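Side-chain contact in EpsJ (Vibrio vulnificus, PDB 2RET), which is a pseudopilin of the type 2 secretion system that binds the pseudopilin EpsI and probably forms part of the pseudopilus that helps drive protein export across the outer membrane: residues Val26-Asp29 against Ser30-Gln34. Sequence-based numbering, arbitrary orientation.
Sequences VMMD and SDFRQ
Asp29 and Arg33, one helical turn apart near the end of helix 10-32, form an i to i+4 salt bridge. Asp29 OD1 takes the N-H of Arg33 NE at 3.0 Å, with an angle of 151° at the hydrogen. The two side chains run side by side and point the same way. The donor comes from above the carboxylate plane, and the carboxylate and guanidinium planes are 55° apart. An extended chain from CG to NE carries the Arg33 guanidinium outward and back toward Asp29, and its CB and CG pass close to Asp29 O. Asp29 OD1 has a second partner in Arg163, which brings two arginines close together.

Ser30 bonds back to the preceding turn. Its OG lies between its own backbone N and carbonyl carbon (chi1 75°), which turns the hydroxyl onto Met27 O at a short 2.5 Å. Met27 O also accepts Asp31 N at 3.1 Å, so two donors grip this carbonyl. Phe32 N to Met28 O, 2.9 Å, continues the helical bonding.

The apolar contact is small. Met28 CB, on a selenomethionine, lies 4.1 Å from Phe32 CD2, and Met28 O sits at the edge of the Phe32 ring. Phe32 also meets Phe68, Tyr90 and Tyr165, while buried Asp31 is held by Tyr90, Arg70 and Arg99.

The helix end therefore combines an aromatic side against the strands with ionic pairs. Asp29 probably offsets part of the positive charge of Arg33 and Arg163, close to where Arg33 packs on Asp22 of EpsI.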
ATOM      1  N   VAL B  26      25.762   3.285  -6.647  1.00 14.49           N
ATOM      2  CA  VAL B  26      24.443   2.913  -7.151  1.00 14.76           C
ATOM      3  C   VAL B  26      24.001   1.589  -6.558  1.00 15.35           C
ATOM      4  O   VAL B  26      22.896   1.470  -6.075  1.00 15.68           O
ATOM      5  CB  VAL B  26      24.389   2.893  -8.728  1.00 14.85           C
ATOM      6  CG1 VAL B  26      23.115   2.186  -9.272  1.00 12.43           C
ATOM      7  CG2 VAL B  26      24.484   4.292  -9.255  1.00 12.74           C
HETATM    8  N   MSE B  27      24.876   0.599  -6.604  1.00 16.75           N
HETATM    9  CA  MSE B  27      24.634  -0.720  -6.000  1.00 17.69           C
HETATM   10  C   MSE B  27      24.332  -0.674  -4.502  1.00 16.34           C
HETATM   11  O   MSE B  27      23.399  -1.308  -4.022  1.00 15.65           O
HETATM   12  CB  MSE B  27      25.826  -1.623  -6.269  1.00 18.40           C
HETATM   13  CG  MSE B  27      25.606  -3.062  -5.812  1.00 25.93           C
HETATM   14 SE   MSE B  27      24.349  -4.058  -6.962  1.00 45.32          SE
HETATM   15  CE  MSE B  27      25.796  -4.720  -8.169  1.00 38.38           C
HETATM   16  N   MSE B  28      25.118   0.083  -3.775  1.00 16.53           N
HETATM   17  CA  MSE B  28      24.920   0.272  -2.331  1.00 18.18           C
HETATM   18  C   MSE B  28      23.667   1.029  -1.987  1.00 17.54           C
HETATM   19  O   MSE B  28      23.036   0.747  -0.976  1.00 18.38           O
HETATM   20  CB  MSE B  28      26.088   1.023  -1.733  1.00 18.33           C
HETATM   21  CG  MSE B  28      27.387   0.298  -1.913  1.00 22.72           C
HETATM   22 SE   MSE B  28      28.887   1.312  -1.176  1.00 34.55          SE
HETATM   23  CE  MSE B  28      28.198   1.760   0.600  1.00 26.25           C
ATOM     24  N   ASP B  29      23.304   1.987  -2.829  1.00 17.24           N
ATOM     25  CA  ASP B  29      22.041   2.710  -2.684  1.00 17.20           C
ATOM     26  C   ASP B  29      20.909   1.727  -2.844  1.00 16.70           C
ATOM     27  O   ASP B  29      19.938   1.757  -2.075  1.00 16.98           O
ATOM     28  CB  ASP B  29      21.881   3.829  -3.733  1.00 17.07           C
ATOM     29  CG  ASP B  29      22.175   5.230  -3.186  1.00 18.37           C
ATOM     30  OD1 ASP B  29      22.082   5.457  -1.987  1.00 19.80           O
ATOM     31  OD2 ASP B  29      22.416   6.166  -3.978  1.00 18.69           O
ATOM     32  N   SER B  30      21.029   0.856  -3.836  1.00 16.14           N
ATOM     33  CA  SER B  30      19.962  -0.101  -4.116  1.00 16.51           C
ATOM     34  C   SER B  30      19.736  -1.021  -2.916  1.00 15.79           C
ATOM     35  O   SER B  30      18.592  -1.355  -2.619  1.00 16.89           O
ATOM     36  CB  SER B  30      20.229  -0.915  -5.397  1.00 16.25           C
ATOM     37  OG  SER B  30      21.244  -1.932  -5.226  1.00 18.43           O
ATOM     38  N   ASP B  31      20.819  -1.411  -2.243  1.00 14.58           N
ATOM     39  CA  ASP B  31      20.770  -2.395  -1.157  1.00 14.21           C
ATOM     40  C   ASP B  31      20.383  -1.766   0.184  1.00 13.16           C
ATOM     41  O   ASP B  31      19.444  -2.193   0.830  1.00 12.25           O
ATOM     42  CB  ASP B  31      22.116  -3.115  -0.986  1.00 13.93           C
ATOM     43  CG  ASP B  31      22.410  -4.119  -2.078  1.00 14.50           C
ATOM     44  OD1 ASP B  31      21.481  -4.678  -2.706  1.00 13.08           O
ATOM     45  OD2 ASP B  31      23.620  -4.387  -2.298  1.00 14.67           O
ATOM     46  N   PHE B  32      21.135  -0.765   0.598  1.00 13.39           N
ATOM     47  CA  PHE B  32      20.961  -0.179   1.898  1.00 13.40           C
ATOM     48  C   PHE B  32      19.685   0.660   2.044  1.00 14.60           C
ATOM     49  O   PHE B  32      19.201   0.867   3.178  1.00 15.96           O
ATOM     50  CB  PHE B  32      22.190   0.623   2.284  1.00 13.63           C
ATOM     51  CG  PHE B  32      23.364  -0.216   2.630  1.00 11.97           C
ATOM     52  CD1 PHE B  32      23.470  -0.780   3.877  1.00 11.21           C
ATOM     53  CD2 PHE B  32      24.395  -0.402   1.724  1.00 12.06           C
ATOM     54  CE1 PHE B  32      24.565  -1.557   4.207  1.00 12.55           C
ATOM     55  CE2 PHE B  32      25.474  -1.211   2.036  1.00 12.42           C
ATOM     56  CZ  PHE B  32      25.562  -1.786   3.290  1.00 10.09           C
ATOM     57  N   ARG B  33      19.142   1.151   0.935  1.00 14.72           N
ATOM     58  CA  ARG B  33      17.858   1.825   0.994  1.00 16.00           C
ATOM     59  C   ARG B  33      16.651   0.853   1.021  1.00 16.51           C
ATOM     60  O   ARG B  33      15.526   1.286   1.285  1.00 16.94           O
ATOM     61  CB  ARG B  33      17.703   2.820  -0.157  1.00 15.55           C
ATOM     62  CG  ARG B  33      18.602   4.030  -0.084  1.00 15.36           C
ATOM     63  CD  ARG B  33      18.398   4.792  -1.352  1.00 13.20           C
ATOM     64  NE  ARG B  33      19.208   5.985  -1.575  1.00 12.92           N
ATOM     65  CZ  ARG B  33      18.871   7.224  -1.211  1.00 14.41           C
ATOM     66  NH1 ARG B  33      17.757   7.482  -0.550  1.00 12.64           N
ATOM     67  NH2 ARG B  33      19.670   8.228  -1.539  1.00 16.43           N
ATOM     68  N   GLN B  34      16.883  -0.423   0.732  1.00 16.45           N
ATOM     69  CA  GLN B  34      15.825  -1.414   0.646  1.00 16.54           C
ATOM     70  C   GLN B  34      16.001  -2.544   1.672  1.00 15.69           C
ATOM     71  O   GLN B  34      15.578  -3.687   1.443  1.00 14.36           O
ATOM     72  CB  GLN B  34      15.732  -1.949  -0.793  1.00 17.21           C
ATOM     73  CG  GLN B  34      15.432  -0.809  -1.794  1.00 18.05           C
ATOM     74  CD  GLN B  34      14.598  -1.247  -2.926  1.00 20.97           C
ATOM     75  OE1 GLN B  34      13.372  -1.014  -2.971  1.00 24.23           O
ATOM     76  NE2 GLN B  34      15.233  -1.899  -3.869  1.00 25.53           N
TER